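PDB 6F3H: exoribonuclease II, mitochondrial from Candida glabrata, which probably degrades RNA from the 3' end as a magnesium-dependent exoribonuclease of the RNB (RNase II) family, serving as the nuclease component of the mitochondrial RNA degradosome mtEXO. Local coordinates for residues R157-S162 with K197-S202; M171-I176 with L216-G221. The protein carries 1 engineered substitution. One frame throughout, in Å; residues are numbered along the deposited sequence.

Contact 1: R157-S162 with K197-S202; sequences RYLQDS and KVIDES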
loop_
_atom_site.group_PDB
_atom_site.type_symbol
_atom_site.label_atom_id
_atom_site.label_comp_id
_atom_site.label_asym_id
_atom_site.label_seq_id
_atom_site.Cartn_x
_atom_site.Cartn_y
_atom_site.Cartn_z
ATOM N N ARG A 157 21.022 -17.984 4.514
ATOM C CA ARG A 157 21.430 -18.367 5.863
ATOM C C ARG A 157 21.700 -17.150 6.750
ATOM O O ARG A 157 21.469 -17.212 7.962
ATOM C CB ARG A 157 22.642 -19.297 5.813
ATOM C CG ARG A 157 22.585 -20.339 6.906
ATOM C CD ARG A 157 23.801 -21.232 6.938
ATOM N NE ARG A 157 24.979 -20.607 6.334
ATOM C CZ ARG A 157 25.709 -21.178 5.378
ATOM N NH1 ARG A 157 26.774 -20.560 4.875
ATOM N NH2 ARG A 157 25.371 -22.382 4.932
ATOM N N TYR A 158 22.130 -16.026 6.182
ATOM C CA TYR A 158 22.450 -14.867 7.018
ATOM C C TYR A 158 21.250 -13.936 7.222
ATOM O O TYR A 158 21.122 -13.304 8.281
ATOM C CB TYR A 158 23.638 -14.093 6.425
ATOM C CG TYR A 158 24.981 -14.819 6.504
ATOM C CD1 TYR A 158 25.353 -15.751 5.541
ATOM C CD2 TYR A 158 25.883 -14.555 7.532
ATOM C CE1 TYR A 158 26.575 -16.407 5.611
ATOM C CE2 TYR A 158 27.111 -15.208 7.604
ATOM C CZ TYR A 158 27.449 -16.130 6.643
ATOM O OH TYR A 158 28.663 -16.779 6.704
ATOM N N LEU A 159 20.381 -13.815 6.216
ATOM C CA LEU A 159 19.225 -12.922 6.296
ATOM C C LEU A 159 18.088 -13.514 7.116
ATOM O O LEU A 159 17.381 -12.783 7.806
ATOM C CB LEU A 159 18.713 -12.600 4.902
ATOM C CG LEU A 159 19.791 -12.010 4.015
ATOM C CD1 LEU A 159 19.178 -11.489 2.746
ATOM C CD2 LEU A 159 20.486 -10.910 4.758
ATOM N N GLN A 160 17.889 -14.821 7.020
ATOM C CA GLN A 160 16.803 -15.508 7.702
ATOM C C GLN A 160 16.777 -15.127 9.178
ATOM O O GLN A 160 17.813 -14.844 9.785
ATOM C CB GLN A 160 16.993 -17.024 7.532
ATOM C CG GLN A 160 15.937 -17.935 8.136
ATOM C CD GLN A 160 16.504 -18.803 9.238
ATOM O OE1 GLN A 160 17.534 -18.462 9.805
ATOM N NE2 GLN A 160 15.850 -19.929 9.543
ATOM N N ASP A 161 15.572 -15.060 9.746
ATOM C CA ASP A 161 15.386 -15.030 11.189
ATOM C C ASP A 161 14.640 -16.288 11.579
ATOM O O ASP A 161 13.605 -16.610 10.987
ATOM C CB ASP A 161 14.637 -13.781 11.665
ATOM C CG ASP A 161 14.622 -13.643 13.204
ATOM O OD1 ASP A 161 14.841 -14.655 13.917
ATOM O OD2 ASP A 161 14.461 -12.498 13.704
ATOM N N SER A 162 15.178 -16.988 12.576
ATOM C CA SER A 162 14.626 -18.261 13.002
ATOM C C SER A 162 13.157 -18.176 13.437
ATOM O O SER A 162 12.474 -19.209 13.452
ATOM C CB SER A 162 15.498 -18.820 14.118
ATOM O OG SER A 162 14.808 -19.830 14.819
ATOM N N LYS A 197 30.381 -8.271 6.321
ATOM C CA LYS A 197 31.018 -7.113 5.711
ATOM C C LYS A 197 30.322 -6.744 4.409
ATOM O O LYS A 197 30.120 -5.558 4.125
ATOM C CB LYS A 197 32.510 -7.370 5.482
ATOM N N VAL A 198 29.907 -7.742 3.618
ATOM C CA VAL A 198 29.303 -7.425 2.324
ATOM C C VAL A 198 27.909 -6.857 2.497
ATOM O O VAL A 198 27.465 -6.016 1.700
ATOM C CB VAL A 198 29.262 -8.654 1.403
ATOM C CG1 VAL A 198 28.989 -8.208 -0.029
ATOM C CG2 VAL A 198 30.556 -9.437 1.495
ATOM N N ILE A 199 27.194 -7.309 3.522
ATOM C CA ILE A 199 25.834 -6.843 3.726
ATOM C C ILE A 199 25.823 -5.380 4.136
ATOM O O ILE A 199 25.170 -4.545 3.500
ATOM C CB ILE A 199 25.136 -7.695 4.789
ATOM C CG1 ILE A 199 25.016 -9.144 4.343
ATOM C CG2 ILE A 199 23.795 -7.093 5.105
ATOM C CD1 ILE A 199 24.457 -10.045 5.439
ATOM N N ASP A 200 26.553 -5.044 5.203
ATOM C CA ASP A 200 26.631 -3.648 5.599
ATOM C C ASP A 200 27.184 -2.808 4.457
ATOM O O ASP A 200 26.653 -1.736 4.160
ATOM C CB ASP A 200 27.479 -3.503 6.862
ATOM N N GLU A 201 28.180 -3.333 3.737
ATOM C CA GLU A 201 28.779 -2.629 2.606
ATOM C C GLU A 201 27.807 -2.424 1.455
ATOM O O GLU A 201 28.147 -1.708 0.505
ATOM C CB GLU A 201 30.026 -3.364 2.087
ATOM N N SER A 202 26.630 -3.054 1.488
ATOM C CA SER A 202 25.649 -2.813 0.438
ATOM C C SER A 202 25.210 -1.350 0.368
ATOM O O SER A 202 24.656 -0.936 -0.659
ATOM C CB SER A 202 24.430 -3.713 0.639
ATOM O OG SER A 202 23.257 -3.079 0.170
#
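With CG1 anti to its carbonyl carbon (chi1 -63°) and CD1 stretched out beyond it (chi2 174°), Ile-199 sends one long branch from its helix to the end of helix 123-159, where Tyr-158 and Leu-159 receive it. Leu-159 has its CG beside the backbone N (chi1 -56°), and the torsion that follows then brings the CD2 methyl nearer to the opposing helix than the direction of its CB would suggest. The terminal methyl of Ile-199 serves both neighbours: CD1 lies 4.1 Å from CD2 of Leu-159 and 4.2 Å from CB of Tyr-158. The isoleucine and leucine side chains slide past each other in opposite directions, while the tyrosine offers the methylene at its root and not its ring. The longer arm of isoleucine, CG1 with CD1, suits a place where the two backbones stand well apart, with 9.3 Å between CA of Tyr-158 and CA of Ile-199. Tyr-158 has a second task, since its OH forms a hydrogen bond with OD1 of Asp-192, just ahead of helix 193-200. One residue thus joins apolar contact near its backbone to polar contact at its far end. The result is a small apolar helix-helix contact near the protein surface, made where the long helix 123-159 gives way to a loop at Gln-160.

Contact 2: M171-I176 with L216-G221; sequences MSLVRI and LATYWG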
loop_
_atom_site.group_PDB
_atom_site.type_symbol
_atom_site.label_atom_id
_atom_site.label_comp_id
_atom_site.label_asym_id
_atom_site.label_seq_id
_atom_site.Cartn_x
_atom_site.Cartn_y
_atom_site.Cartn_z
HETATM N N MSE A 171 16.374 -4.482 -3.607
HETATM C CA MSE A 171 17.556 -3.879 -4.218
HETATM C C MSE A 171 18.790 -4.170 -3.441
HETATM O O MSE A 171 19.820 -4.542 -3.988
HETATM C CB MSE A 171 17.386 -2.374 -4.319
HETATM C CG MSE A 171 16.347 -2.005 -5.322
HETATM SE SE MSE A 171 16.434 -3.366 -6.696
HETATM C CE MSE A 171 15.201 -2.618 -7.999
ATOM N N SER A 172 18.673 -3.935 -2.137
ATOM C CA SER A 172 19.733 -4.313 -1.224
ATOM C C SER A 172 20.138 -5.743 -1.486
ATOM O O SER A 172 21.315 -6.098 -1.408
ATOM C CB SER A 172 19.265 -4.131 0.225
ATOM O OG SER A 172 19.110 -2.756 0.555
ATOM N N LEU A 173 19.166 -6.572 -1.829
ATOM C CA LEU A 173 19.437 -7.978 -2.070
ATOM C C LEU A 173 20.230 -8.185 -3.347
ATOM O O LEU A 173 21.260 -8.872 -3.352
ATOM C CB LEU A 173 18.120 -8.719 -2.137
ATOM C CG LEU A 173 18.318 -10.168 -2.484
ATOM C CD1 LEU A 173 19.110 -10.813 -1.370
ATOM C CD2 LEU A 173 16.960 -10.805 -2.647
ATOM N N VAL A 174 19.763 -7.600 -4.441
ATOM C CA VAL A 174 20.510 -7.655 -5.689
ATOM C C VAL A 174 21.955 -7.223 -5.481
ATOM O O VAL A 174 22.892 -7.894 -5.934
ATOM C CB VAL A 174 19.811 -6.777 -6.729
ATOM C CG1 VAL A 174 20.664 -6.658 -7.955
ATOM C CG2 VAL A 174 18.464 -7.370 -7.038
ATOM N N ARG A 175 22.158 -6.122 -4.747
ATOM C CA ARG A 175 23.509 -5.614 -4.534
ATOM C C ARG A 175 24.381 -6.673 -3.883
ATOM O O ARG A 175 25.514 -6.910 -4.311
ATOM C CB ARG A 175 23.467 -4.359 -3.667
ATOM C CG ARG A 175 23.297 -3.103 -4.470
ATOM C CD ARG A 175 23.323 -1.850 -3.634
ATOM N NE ARG A 175 22.368 -0.920 -4.211
ATOM C CZ ARG A 175 21.177 -0.679 -3.687
ATOM N NH1 ARG A 175 20.820 -1.276 -2.556
ATOM N NH2 ARG A 175 20.351 0.164 -4.286
ATOM N N ILE A 176 23.845 -7.355 -2.880
ATOM C CA ILE A 176 24.604 -8.395 -2.208
ATOM C C ILE A 176 24.998 -9.479 -3.186
ATOM O O ILE A 176 26.119 -10.002 -3.149
ATOM C CB ILE A 176 23.773 -8.963 -1.056
ATOM C CG1 ILE A 176 23.469 -7.848 -0.073
ATOM C CG2 ILE A 176 24.467 -10.146 -0.425
ATOM C CD1 ILE A 176 22.756 -8.314 1.114
ATOM N N LEU A 216 17.882 -9.362 -12.922
ATOM C CA LEU A 216 17.026 -10.355 -13.543
ATOM C C LEU A 216 17.298 -11.737 -12.977
ATOM O O LEU A 216 16.378 -12.433 -12.542
ATOM C CB LEU A 216 17.248 -10.305 -15.039
ATOM C CG LEU A 216 16.225 -11.018 -15.871
ATOM C CD1 LEU A 216 14.876 -10.860 -15.230
ATOM C CD2 LEU A 216 16.243 -10.332 -17.198
ATOM N N ALA A 217 18.565 -12.132 -12.935
ATOM C CA ALA A 217 18.913 -13.453 -12.411
ATOM C C ALA A 217 18.460 -13.625 -10.967
ATOM O O ALA A 217 17.998 -14.702 -10.585
ATOM C CB ALA A 217 20.423 -13.683 -12.520
ATOM N N THR A 218 18.581 -12.581 -10.147
ATOM C CA THR A 218 18.177 -12.720 -8.758
ATOM C C THR A 218 16.687 -12.952 -8.656
ATOM O O THR A 218 16.236 -13.807 -7.888
ATOM C CB THR A 218 18.550 -11.464 -7.970
ATOM O OG1 THR A 218 19.866 -11.040 -8.306
ATOM C CG2 THR A 218 18.514 -11.736 -6.516
ATOM N N TYR A 219 15.914 -12.222 -9.454
ATOM C CA TYR A 219 14.481 -12.431 -9.497
ATOM C C TYR A 219 14.168 -13.880 -9.811
ATOM O O TYR A 219 13.470 -14.577 -9.066
ATOM C CB TYR A 219 13.882 -11.539 -10.574
ATOM C CG TYR A 219 12.432 -11.824 -10.741
ATOM C CD1 TYR A 219 11.566 -11.534 -9.715
ATOM C CD2 TYR A 219 11.922 -12.427 -11.888
ATOM C CE1 TYR A 219 10.228 -11.794 -9.813
ATOM C CE2 TYR A 219 10.551 -12.701 -12.002
ATOM C CZ TYR A 219 9.710 -12.376 -10.948
ATOM O OH TYR A 219 8.349 -12.609 -10.991
ATOM N N TRP A 220 14.712 -14.348 -10.916
ATOM C CA TRP A 220 14.572 -15.735 -11.312
ATOM C C TRP A 220 15.027 -16.688 -10.219
ATOM O O TRP A 220 14.379 -17.708 -9.967
ATOM C CB TRP A 220 15.385 -15.959 -12.576
ATOM C CG TRP A 220 14.724 -15.425 -13.784
ATOM C CD1 TRP A 220 13.397 -15.150 -13.927
ATOM C CD2 TRP A 220 15.329 -15.176 -15.062
ATOM N NE1 TRP A 220 13.141 -14.710 -15.206
ATOM C CE2 TRP A 220 14.310 -14.717 -15.923
ATOM C CE3 TRP A 220 16.632 -15.292 -15.561
ATOM C CZ2 TRP A 220 14.553 -14.365 -17.252
ATOM C CZ3 TRP A 220 16.875 -14.947 -16.888
ATOM C CH2 TRP A 220 15.838 -14.489 -17.717
ATOM N N GLY A 221 16.159 -16.403 -9.588
ATOM C CA GLY A 221 16.613 -17.272 -8.518
ATOM C C GLY A 221 15.605 -17.341 -7.392
ATOM O O GLY A 221 15.345 -18.411 -6.832
#
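Val-174 and Thr-218 mark the closest backbone approach of helices 170-178 and 212-226 in these segments, their CA atoms lying 6.4 Å apart, a spacing that calls for compact side chains at the interface. Thr-218 points toward the opposing helix and meets two consecutive residues there, one with each side of its fork. CG2 of Val-174 comes up to the hydroxyl side, 4.1 Å from OG1 of Thr-218 and nearly as close to its CB, and the two short branched side chains cross at a slant. On the methyl side, CG2 of Thr-218 lies 4.3 Å from CD2 of Leu-173, whose greater length lets it span to the neighbouring helix. Beta-branched valine and threonine are well suited to so close a pairing, because they fill the space beside the backbone without a long chain that would push the helices apart. The rotation of Thr-218 is the key to its double role: with chi1 at -44°, OG1 sits beside its own backbone N and hydrogen-bonds to O of Thr-214, one turn earlier, while CG2 is turned to the leucine. Helix 123-159 covers neighbouring surfaces of both partners, touching Leu-173 through Ile-155 and Ala-217 through Val-148. Farther round helix 212-226, Leu-216, Tyr-219 and Trp-220 pack on Leu-41 of strand 39-42, and CD1 of Leu-216 lies over one face of the Trp-220 ring, toward its rim. Since no hydrogen bond passes between the two segments, cohesion here rests on van der Waals contact and the burial of apolar surface; the one polar group at the interface is satisfied within its own helix, so a buried hydroxyl can be accommodated against a valine methyl.

How the contacts relate
The centres of the two contacts lie 14 Å apart. Their segments alternate along the chain, and helices 123-159, 170-178, 193-200 and 212-226 pack together. Segment 171-176 joins the contacts: CD1 of Ile-176 packs 4.0 Å from CG1 of Ile-199, and CD1 of Leu-173 lies 4.2 Å from CD1 of Leu-159. Contact 1 continues the apolar seam outward to the surface, whereas contact 2 is its buried part. Neither belongs to the magnesium site of Asp-401 and Asp-410; from the bound nucleic acid the nearest atoms are about 27 Å away for contact 1 and about 17 Å for contact 2.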